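Local coordinates for protein beta-phenylalanine aminotransferase (Variovorax paradoxus, PDB 4AO9) that probably transfers the amino group of beta-phenylalanine to an oxo-acid acceptor, using pyridoxal-5'-phosphate as its cofactor, at residues Glu138-Gln142 and Pro269-Asn274; Ile143-Thr149 and Gly296-Ala302; Leu256-Val262 and Ile278-Thr284. One frame throughout, in Å; residues are numbered along the deposited sequence.

Contact 1: Glu138-Gln142 and Pro269-Asn274; sequences ERFPQ and PHGLAN
H270 meets the end of helix 129-139 through the edge of its imidazole: ND1 donates to the backbone O of R139 at 2.7 Å, in the carbonyl plane and on a lone pair, with that oxygen close to the plane of the ring. The second polar joint is N274, whose ND2 gives one bond to Q142 OE1 at 2.9 Å and another to H270 O at 2.8 Å. The two amide planes stand 76° apart. Q142 NE2 cannot pair with N274 ND2, both being donors; it binds a water instead (NE2 to water O 2.9 Å), which also accepts from N274 N and donates to H270 O. For this, Q142 sets out with CG between its backbone N and carbonyl carbon (chi1 68°) and bends again at chi2. Between the two joints F140 brings its ring edge to H270 O, CD1 lying 3.3 Å from it, while R139 CG sits over one ring face near the rim. G271, at the N-cap of helix 272-276, has a positive phi; a CB there would press on F140 CE1 and jam against H270 O. Farther out, the extended R139 side chain passes P269 O and packs on helix 341-365, and R139 NH1 donates to F339 O. H270 ND1 thus carries its proton, in a bond the helix dipole behind R139 O probably strengthens; with N274 ND2 spending both hydrogens and water taking up Q142 NE2, both amides' orientation is set.

Contact 2: Ile143-Thr149 and Gly296-Ala302; sequences IEQLRFT and GAFGGRA
R147 and F298 form a hydrogen-bonded pair where strand 145-149 runs antiparallel to strand 296-300, the axes 4.3 Å apart and at 157°. This is one margin of the seven-stranded mixed sheet in the large domain, as in other fold-type I aminotransferases, and the second subunit bonds to the backbone of L146. At one end a classic beta bulge sets E144 and Q145 against G300: G300 O takes E144 N from above its carbonyl plane (2.9 Å) and Q145 N only weakly. A CB on G299 would clash with Q145 O, I143 CG2 and L146 CB. On the L146 and F148 face, L146 CD1 rests 3.7 Å above the centre of the F148 ring, and G296 O meets its edge. On the other face F298, with CG between its backbone N and carbonyl carbon (chi1 70°), lays its ring alongside the R147 chain, F298 CE1 3.8 Å from R147 CB, and T149 CG2 meets the ring edge. The R147 guanidinium goes on to H317 and to N59 of the second subunit. From the bulge, E144 extends to the start of helix 302-305: OE1, met on its anti side and 26° out of the carboxylate plane, accepts from A302 N in an almost straight 2.9 Å bond.

Contact 3: Leu256-Val262 and Ile278-Thr284; sequences LLVFDEV and IRSDLTT. With PLP (pyridoxal-5'-phosphate), chain C.
D260 turns its CG anti to the backbone N (chi1 180°), which carries OD2 to 2.8 Å from the pyridine N1 of PLP, while T284 OG1 stands 3.3 Å from D260 CA. V262, with CG1 also anti (chi1 168°), spreads both branches across one face of the same ring, CG1 lying 3.5 Å from PLP C4. The strands are the parallel ends of the beta-alpha-beta unit built round helix 272-276, with the cofactor at the C-terminal end of the first; an aspartate facing N1 is as in other fold-type I aminotransferases. D260 OD1 takes V262 N in an Asx turn, and OD2 is also bonded to H180 and N156, which bonds T284 OG1. With an alanine here, the ring nitrogen would probably lose its carboxylate partner, and H180 and N156 the oxygen they share. Along the strands the bonds alternate, T284 N to F259 O at 3.0 Å and E261 N to T284 O at 2.9 Å. The F259 ring points its edge at I278 O, touches I278 CG2 through CZ (3.8 Å), and carries L257 CD2 over one face. At the far end D281 OD2 accepts from L257 N at 2.8 Å and forms a salt bridge with R247 NH1. L282 O is gripped from opposite faces of its carbonyl plane, by F259 N and by S280 OG, the latter 2.8 Å away.

How the contacts relate
Contacts 1 and 2 follow directly on one another at Q142 and I143, their centres 13 Å apart, so one run of chain leads from the helix end to the sheet margin. Contact 1 joins contact 3 through helix 272-276: E261 OE1 probably accepts from A273 N at 3.2 Å, and R279 CD packs on Q142 CB. Contacts 2 and 3 share the sheet, strand 296-300 lying next to strand 282-286, with a probable bond from T283 N to G299 O (2.8 Å) and a salt bridge from R301 NH1 to D281 OD1 (2.9 Å). Contact 3 touches PLP itself; between nearest atoms, G296 of contact 2 lies about 6 Å from a PLP, and the side chain of A273 in contact 1 about 13 Å.

Contact 1: Glu138-Gln142 and Pro269-Asn274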
loop_
_atom_site.group_PDB
_atom_site.type_symbol
_atom_site.label_atom_id
_atom_site.label_comp_id
_atom_site.label_asym_id
_atom_site.label_seq_id
_atom_site.Cartn_x
_atom_site.Cartn_y
_atom_site.Cartn_z
ATOM N N GLU A 138 2.009 -19.102 13.105
ATOM C CA GLU A 138 2.805 -19.978 13.973
ATOM C C GLU A 138 3.863 -19.198 14.742
ATOM O O GLU A 138 4.145 -19.508 15.906
ATOM C CB GLU A 138 3.450 -21.102 13.164
ATOM C CG GLU A 138 2.460 -22.148 12.719
ATOM C CD GLU A 138 3.042 -23.172 11.744
ATOM O OE1 GLU A 138 4.163 -22.969 11.214
ATOM O OE2 GLU A 138 2.342 -24.167 11.488
ATOM N N ARG A 139 4.451 -18.193 14.100
ATOM C CA ARG A 139 5.492 -17.383 14.716
ATOM C C ARG A 139 4.931 -16.421 15.756
ATOM O O ARG A 139 5.581 -16.135 16.761
ATOM C CB ARG A 139 6.248 -16.607 13.637
ATOM C CG ARG A 139 7.466 -15.851 14.145
ATOM C CD ARG A 139 8.298 -15.389 12.978
ATOM N NE ARG A 139 9.470 -14.602 13.374
ATOM C CZ ARG A 139 10.644 -14.669 12.755
ATOM N NH1 ARG A 139 10.819 -15.509 11.736
ATOM N NH2 ARG A 139 11.645 -13.897 13.157
ATOM N N PHE A 140 3.718 -15.926 15.503
ATOM C CA PHE A 140 3.068 -14.966 16.381
ATOM C C PHE A 140 1.677 -15.515 16.730
ATOM O O PHE A 140 0.674 -15.144 16.117
ATOM C CB PHE A 140 2.963 -13.600 15.685
ATOM C CG PHE A 140 4.274 -13.084 15.139
ATOM C CD1 PHE A 140 5.247 -12.559 15.987
ATOM C CD2 PHE A 140 4.527 -13.098 13.769
ATOM C CE1 PHE A 140 6.455 -12.073 15.488
ATOM C CE2 PHE A 140 5.730 -12.602 13.260
ATOM C CZ PHE A 140 6.696 -12.097 14.122
ATOM N N PRO A 141 1.610 -16.418 17.724
ATOM C CA PRO A 141 0.372 -17.161 17.970
ATOM C C PRO A 141 -0.832 -16.331 18.434
ATOM O O PRO A 141 -1.966 -16.832 18.423
ATOM C CB PRO A 141 0.785 -18.191 19.029
ATOM C CG PRO A 141 2.251 -18.309 18.887
ATOM C CD PRO A 141 2.728 -16.940 18.531
ATOM N N GLN A 142 -0.598 -15.079 18.828
ATOM C CA GLN A 142 -1.693 -14.136 19.086
ATOM C C GLN A 142 -2.432 -13.763 17.800
ATOM O O GLN A 142 -3.485 -13.116 17.842
ATOM C CB GLN A 142 -1.189 -12.868 19.791
ATOM C CG GLN A 142 -0.285 -11.979 18.932
ATOM C CD GLN A 142 1.192 -12.326 19.041
ATOM O OE1 GLN A 142 1.593 -13.493 18.969
ATOM N NE2 GLN A 142 2.015 -11.293 19.210
ATOM N N PRO A 269 12.365 -13.445 19.303
ATOM C CA PRO A 269 12.009 -14.579 18.441
ATOM C C PRO A 269 10.533 -14.599 18.016
ATOM O O PRO A 269 10.222 -14.972 16.883
ATOM C CB PRO A 269 12.361 -15.788 19.311
ATOM C CG PRO A 269 13.523 -15.297 20.111
ATOM C CD PRO A 269 13.174 -13.882 20.461
ATOM N N HIS A 270 9.647 -14.168 18.908
ATOM C CA HIS A 270 8.225 -14.125 18.604
ATOM C C HIS A 270 7.623 -12.728 18.787
ATOM O O HIS A 270 6.428 -12.573 19.056
ATOM C CB HIS A 270 7.499 -15.205 19.400
ATOM C CG HIS A 270 8.032 -16.570 19.114
ATOM N ND1 HIS A 270 7.707 -17.263 17.968
ATOM C CD2 HIS A 270 8.936 -17.334 19.775
ATOM C CE1 HIS A 270 8.357 -18.415 17.953
ATOM N NE2 HIS A 270 9.118 -18.476 19.031
ATOM N N GLY A 271 8.472 -11.720 18.623
ATOM C CA GLY A 271 8.039 -10.328 18.721
ATOM C C GLY A 271 8.024 -9.796 20.142
ATOM O O GLY A 271 8.042 -10.555 21.118
ATOM N N LEU A 272 7.957 -8.478 20.256
ATOM C CA LEU A 272 8.045 -7.821 21.555
ATOM C C LEU A 272 6.858 -8.108 22.477
ATOM O O LEU A 272 7.059 -8.388 23.652
ATOM C CB LEU A 272 8.273 -6.318 21.386
ATOM C CG LEU A 272 8.625 -5.553 22.672
ATOM C CD1 LEU A 272 9.825 -6.149 23.384
ATOM C CD2 LEU A 272 8.861 -4.089 22.364
ATOM N N ALA A 273 5.632 -8.063 21.962
ATOM C CA ALA A 273 4.465 -8.282 22.822
ATOM C C ALA A 273 4.515 -9.649 23.500
ATOM O O ALA A 273 4.230 -9.755 24.698
ATOM C CB ALA A 273 3.170 -8.104 22.041
ATOM N N ASN A 274 4.927 -10.677 22.756
ATOM C CA ASN A 274 5.096 -12.011 23.347
ATOM C C ASN A 274 6.176 -12.069 24.415
ATOM O O ASN A 274 5.999 -12.738 25.442
ATOM C CB ASN A 274 5.327 -13.079 22.276
ATOM C CG ASN A 274 4.049 -13.452 21.565
ATOM O OD1 ASN A 274 2.987 -13.524 22.184
ATOM N ND2 ASN A 274 4.131 -13.669 20.255
HETATM O O HOH W 1 4.746 -10.472 19.831
#

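Contact 2: Ile143-Thr149 and Gly296-Ala302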
loop_
_atom_site.group_PDB
_atom_site.type_symbol
_atom_site.label_atom_id
_atom_site.label_comp_id
_atom_site.label_asym_id
_atom_site.label_seq_id
_atom_site.Cartn_x
_atom_site.Cartn_y
_atom_site.Cartn_z
ATOM N N ILE A 143 -1.874 -14.185 16.664
ATOM C CA ILE A 143 -2.535 -14.007 15.370
ATOM C C ILE A 143 -3.149 -15.354 14.976
ATOM O O ILE A 143 -2.437 -16.285 14.570
ATOM C CB ILE A 143 -1.548 -13.498 14.302
ATOM C CG1 ILE A 143 -0.985 -12.133 14.725
ATOM C CG2 ILE A 143 -2.220 -13.439 12.929
ATOM C CD1 ILE A 143 0.114 -11.607 13.809
ATOM N N GLU A 144 -4.462 -15.473 15.160
ATOM C CA GLU A 144 -5.182 -16.718 14.866
ATOM C C GLU A 144 -5.489 -16.812 13.380
ATOM O O GLU A 144 -5.393 -17.897 12.785
ATOM C CB GLU A 144 -6.472 -16.823 15.688
ATOM C CG GLU A 144 -6.191 -16.868 17.179
ATOM C CD GLU A 144 -7.423 -16.895 18.056
ATOM O OE1 GLU A 144 -8.559 -16.647 17.594
ATOM O OE2 GLU A 144 -7.243 -17.213 19.257
ATOM N N GLN A 145 -5.910 -15.687 12.800
ATOM C CA GLN A 145 -6.016 -15.539 11.347
ATOM C C GLN A 145 -5.550 -14.146 10.977
ATOM O O GLN A 145 -5.545 -13.243 11.816
ATOM C CB GLN A 145 -7.449 -15.701 10.868
ATOM C CG GLN A 145 -8.052 -17.070 11.110
ATOM C CD GLN A 145 -9.420 -17.177 10.494
ATOM O OE1 GLN A 145 -10.193 -16.218 10.492
ATOM N NE2 GLN A 145 -9.716 -18.334 9.932
ATOM N N LEU A 146 -5.154 -13.975 9.715
ATOM C CA LEU A 146 -4.681 -12.678 9.228
ATOM C C LEU A 146 -5.155 -12.432 7.812
ATOM O O LEU A 146 -5.667 -13.344 7.155
ATOM C CB LEU A 146 -3.147 -12.605 9.268
ATOM C CG LEU A 146 -2.333 -13.605 8.437
ATOM C CD1 LEU A 146 -2.297 -13.253 6.945
ATOM C CD2 LEU A 146 -0.902 -13.704 8.961
ATOM N N ARG A 147 -4.997 -11.188 7.364
ATOM C CA ARG A 147 -5.061 -10.844 5.945
ATOM C C ARG A 147 -3.842 -9.997 5.595
ATOM O O ARG A 147 -3.319 -9.276 6.447
ATOM C CB ARG A 147 -6.351 -10.096 5.615
ATOM C CG ARG A 147 -7.599 -10.967 5.748
ATOM C CD ARG A 147 -8.846 -10.160 5.560
ATOM N NE ARG A 147 -9.102 -9.777 4.170
ATOM C CZ ARG A 147 -9.868 -10.440 3.306
ATOM N NH1 ARG A 147 -10.447 -11.601 3.625
ATOM N NH2 ARG A 147 -10.050 -9.925 2.095
ATOM N N PHE A 148 -3.394 -10.090 4.349
ATOM C CA PHE A 148 -2.265 -9.305 3.861
ATOM C C PHE A 148 -2.718 -7.986 3.257
ATOM O O PHE A 148 -3.819 -7.876 2.692
ATOM C CB PHE A 148 -1.502 -10.085 2.792
ATOM C CG PHE A 148 -0.890 -11.353 3.298
ATOM C CD1 PHE A 148 0.145 -11.317 4.227
ATOM C CD2 PHE A 148 -1.322 -12.577 2.816
ATOM C CE1 PHE A 148 0.732 -12.499 4.687
ATOM C CE2 PHE A 148 -0.743 -13.770 3.274
ATOM C CZ PHE A 148 0.270 -13.728 4.212
ATOM N N THR A 149 -1.851 -6.992 3.393
ATOM C CA THR A 149 -2.045 -5.686 2.801
ATOM C C THR A 149 -0.777 -5.304 2.040
ATOM O O THR A 149 0.199 -6.069 2.005
ATOM C CB THR A 149 -2.343 -4.623 3.879
ATOM O OG1 THR A 149 -1.213 -4.534 4.759
ATOM C CG2 THR A 149 -3.575 -4.986 4.693
ATOM N N GLY A 296 2.255 -5.712 4.182
ATOM C CA GLY A 296 1.744 -5.510 5.539
ATOM C C GLY A 296 0.806 -6.663 5.861
ATOM O O GLY A 296 0.439 -7.452 4.976
ATOM N N ALA A 297 0.434 -6.793 7.130
ATOM C CA ALA A 297 -0.605 -7.766 7.516
ATOM C C ALA A 297 -1.289 -7.296 8.777
ATOM O O ALA A 297 -0.697 -6.609 9.599
ATOM C CB ALA A 297 -0.025 -9.187 7.722
ATOM N N PHE A 298 -2.563 -7.622 8.898
ATOM C CA PHE A 298 -3.265 -7.441 10.164
ATOM C C PHE A 298 -3.931 -8.745 10.513
ATOM O O PHE A 298 -4.394 -9.471 9.633
ATOM C CB PHE A 298 -4.271 -6.276 10.121
ATOM C CG PHE A 298 -5.492 -6.515 9.257
ATOM C CD1 PHE A 298 -5.417 -6.438 7.869
ATOM C CD2 PHE A 298 -6.742 -6.757 9.847
ATOM C CE1 PHE A 298 -6.556 -6.636 7.067
ATOM C CE2 PHE A 298 -7.878 -6.958 9.060
ATOM C CZ PHE A 298 -7.784 -6.898 7.676
ATOM N N GLY A 299 -3.955 -9.064 11.803
ATOM C CA GLY A 299 -4.607 -10.291 12.242
ATOM C C GLY A 299 -4.773 -10.308 13.740
ATOM O O GLY A 299 -4.435 -9.333 14.428
ATOM N N GLY A 300 -5.286 -11.421 14.244
ATOM C CA GLY A 300 -5.526 -11.536 15.678
ATOM C C GLY A 300 -6.643 -12.516 15.913
ATOM O O GLY A 300 -6.683 -13.572 15.294
ATOM N N ARG A 301 -7.562 -12.160 16.799
ATOM C CA ARG A 301 -8.686 -13.036 17.151
ATOM C C ARG A 301 -9.482 -13.456 15.929
ATOM O O ARG A 301 -9.879 -12.614 15.127
ATOM C CB ARG A 301 -9.631 -12.312 18.107
ATOM C CG ARG A 301 -9.139 -12.182 19.517
ATOM C CD ARG A 301 -9.913 -11.096 20.270
ATOM N NE ARG A 301 -11.360 -11.353 20.296
ATOM C CZ ARG A 301 -12.233 -10.611 20.980
ATOM N NH1 ARG A 301 -11.791 -9.596 21.709
ATOM N NH2 ARG A 301 -13.537 -10.883 20.940
ATOM N N ALA A 302 -9.726 -14.759 15.798
ATOM C CA ALA A 302 -10.531 -15.281 14.701
ATOM C C ALA A 302 -11.942 -14.674 14.666
ATOM O O ALA A 302 -12.477 -14.423 13.581
ATOM C CB ALA A 302 -10.598 -16.805 14.771
HETATM O O HOH W 2 -12.687 -16.187 11.186
#

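Contact 3: Leu256-Val262 and Ile278-Thr284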
loop_
_atom_site.group_PDB
_atom_site.type_symbol
_atom_site.label_atom_id
_atom_site.label_comp_id
_atom_site.label_asym_id
_atom_site.label_seq_id
_atom_site.Cartn_x
_atom_site.Cartn_y
_atom_site.Cartn_z
ATOM N N LEU A 256 -10.994 -3.023 22.051
ATOM C CA LEU A 256 -9.922 -3.903 21.588
ATOM C C LEU A 256 -8.569 -3.241 21.784
ATOM O O LEU A 256 -8.423 -2.040 21.566
ATOM C CB LEU A 256 -10.126 -4.262 20.110
ATOM C CG LEU A 256 -11.410 -4.993 19.696
ATOM C CD1 LEU A 256 -11.319 -5.341 18.219
ATOM C CD2 LEU A 256 -11.609 -6.270 20.496
ATOM N N LEU A 257 -7.580 -4.018 22.194
ATOM C CA LEU A 257 -6.207 -3.523 22.203
ATOM C C LEU A 257 -5.550 -3.984 20.918
ATOM O O LEU A 257 -5.624 -5.166 20.569
ATOM C CB LEU A 257 -5.419 -4.076 23.397
ATOM C CG LEU A 257 -3.929 -3.748 23.514
ATOM C CD1 LEU A 257 -3.711 -2.252 23.767
ATOM C CD2 LEU A 257 -3.317 -4.587 24.638
ATOM N N VAL A 258 -4.933 -3.047 20.207
ATOM C CA VAL A 258 -4.191 -3.369 18.986
ATOM C C VAL A 258 -2.737 -2.974 19.182
ATOM O O VAL A 258 -2.427 -1.801 19.446
ATOM C CB VAL A 258 -4.783 -2.657 17.745
ATOM C CG1 VAL A 258 -3.936 -2.948 16.503
ATOM C CG2 VAL A 258 -6.242 -3.061 17.528
ATOM N N PHE A 259 -1.851 -3.966 19.102
ATOM C CA PHE A 259 -0.427 -3.677 19.076
ATOM C C PHE A 259 0.062 -3.529 17.641
ATOM O O PHE A 259 -0.055 -4.459 16.820
ATOM C CB PHE A 259 0.393 -4.772 19.763
ATOM C CG PHE A 259 0.432 -4.699 21.278
ATOM C CD1 PHE A 259 0.493 -3.487 21.969
ATOM C CD2 PHE A 259 0.479 -5.881 22.006
ATOM C CE1 PHE A 259 0.571 -3.459 23.367
ATOM C CE2 PHE A 259 0.541 -5.862 23.407
ATOM C CZ PHE A 259 0.583 -4.661 24.081
ATOM N N ASP A 260 0.648 -2.367 17.372
ATOM C CA ASP A 260 1.346 -2.131 16.122
ATOM C C ASP A 260 2.757 -2.686 16.278
ATOM O O ASP A 260 3.608 -2.054 16.904
ATOM C CB ASP A 260 1.353 -0.623 15.816
ATOM C CG ASP A 260 2.076 -0.293 14.519
ATOM O OD1 ASP A 260 2.837 -1.139 14.011
ATOM O OD2 ASP A 260 1.878 0.822 14.008
ATOM N N GLU A 261 2.980 -3.876 15.722
ATOM C CA GLU A 261 4.303 -4.513 15.759
ATOM C C GLU A 261 4.969 -4.489 14.391
ATOM O O GLU A 261 5.849 -5.299 14.092
ATOM C CB GLU A 261 4.234 -5.933 16.343
ATOM C CG GLU A 261 3.767 -5.967 17.809
ATOM C CD GLU A 261 4.477 -7.020 18.615
ATOM O OE1 GLU A 261 5.643 -6.789 18.973
ATOM O OE2 GLU A 261 3.876 -8.080 18.851
ATOM N N VAL A 262 4.609 -3.501 13.578
ATOM C CA VAL A 262 5.267 -3.366 12.267
ATOM C C VAL A 262 6.785 -3.316 12.438
ATOM O O VAL A 262 7.516 -3.932 11.670
ATOM C CB VAL A 262 4.733 -2.144 11.479
ATOM C CG1 VAL A 262 5.609 -1.841 10.253
ATOM C CG2 VAL A 262 3.276 -2.366 11.064
ATOM N N ILE A 278 2.051 -9.771 26.996
ATOM C CA ILE A 278 0.786 -9.049 26.874
ATOM C C ILE A 278 0.137 -9.378 25.538
ATOM O O ILE A 278 0.739 -9.182 24.471
ATOM C CB ILE A 278 0.957 -7.517 27.037
ATOM C CG1 ILE A 278 1.688 -7.209 28.350
ATOM C CG2 ILE A 278 -0.412 -6.814 26.987
ATOM C CD1 ILE A 278 2.173 -5.780 28.480
ATOM N N ARG A 279 -1.091 -9.876 25.607
ATOM C CA ARG A 279 -1.839 -10.321 24.432
ATOM C C ARG A 279 -2.765 -9.221 23.937
ATOM O O ARG A 279 -3.680 -8.822 24.650
ATOM C CB ARG A 279 -2.663 -11.573 24.760
ATOM C CG ARG A 279 -3.605 -12.024 23.637
ATOM C CD ARG A 279 -2.932 -13.009 22.698
ATOM N NE ARG A 279 -3.116 -14.406 23.102
ATOM C CZ ARG A 279 -3.779 -15.329 22.399
ATOM N NH1 ARG A 279 -4.335 -15.036 21.231
ATOM N NH2 ARG A 279 -3.879 -16.566 22.867
ATOM N N SER A 280 -2.529 -8.735 22.721
ATOM C CA SER A 280 -3.482 -7.822 22.076
ATOM C C SER A 280 -4.553 -8.588 21.299
ATOM O O SER A 280 -4.351 -9.728 20.888
ATOM C CB SER A 280 -2.742 -6.851 21.156
ATOM O OG SER A 280 -1.987 -7.560 20.182
ATOM N N ASP A 281 -5.702 -7.940 21.104
ATOM C CA ASP A 281 -6.793 -8.510 20.321
ATOM C C ASP A 281 -6.486 -8.587 18.832
ATOM O O ASP A 281 -6.915 -9.530 18.157
ATOM C CB ASP A 281 -8.069 -7.713 20.552
ATOM C CG ASP A 281 -8.477 -7.718 22.000
ATOM O OD1 ASP A 281 -9.110 -8.714 22.420
ATOM O OD2 ASP A 281 -8.138 -6.757 22.715
ATOM N N LEU A 282 -5.740 -7.600 18.334
ATOM C CA LEU A 282 -5.195 -7.608 16.972
ATOM C C LEU A 282 -3.743 -7.175 17.032
ATOM O O LEU A 282 -3.325 -6.494 17.987
ATOM C CB LEU A 282 -5.964 -6.666 16.029
ATOM C CG LEU A 282 -7.452 -6.959 15.809
ATOM C CD1 LEU A 282 -8.092 -5.799 15.054
ATOM C CD2 LEU A 282 -7.666 -8.260 15.047
ATOM N N THR A 283 -2.995 -7.551 15.996
ATOM C CA THR A 283 -1.608 -7.172 15.829
ATOM C C THR A 283 -1.415 -6.804 14.367
ATOM O O THR A 283 -1.920 -7.495 13.476
ATOM C CB THR A 283 -0.692 -8.353 16.165
ATOM O OG1 THR A 283 -0.875 -8.695 17.549
ATOM C CG2 THR A 283 0.782 -8.000 15.923
ATOM N N THR A 284 -0.664 -5.732 14.128
ATOM C CA THR A 284 -0.276 -5.394 12.761
ATOM C C THR A 284 1.218 -5.641 12.560
ATOM O O THR A 284 2.024 -5.527 13.497
ATOM C CB THR A 284 -0.662 -3.963 12.397
ATOM O OG1 THR A 284 -0.061 -3.056 13.332
ATOM C CG2 THR A 284 -2.195 -3.806 12.430
HETATM N N1 PLP C . 3.819 1.407 12.022
HETATM C C2 PLP C . 5.089 1.375 12.423
HETATM C C2A PLP C . 5.344 1.176 13.919
HETATM C C3 PLP C . 6.128 1.502 11.496
HETATM O O3 PLP C . 7.302 1.456 11.906
HETATM C C4 PLP C . 5.870 1.674 10.126
HETATM C C4A PLP C . 6.976 1.796 9.059
HETATM C C5 PLP C . 4.505 1.735 9.764
HETATM C C6 PLP C . 3.513 1.599 10.735
HETATM C C5A PLP C . 4.076 1.945 8.299
HETATM O O4P PLP C . 4.396 0.955 7.415
HETATM P P PLP C . 4.472 1.357 5.856
HETATM O O1P PLP C . 5.656 2.386 5.699
HETATM O O2P PLP C . 3.120 2.034 5.436
HETATM O O3P PLP C . 4.662 0.070 5.125
HETATM O O HOH W 3 1.180 -8.463 19.438
#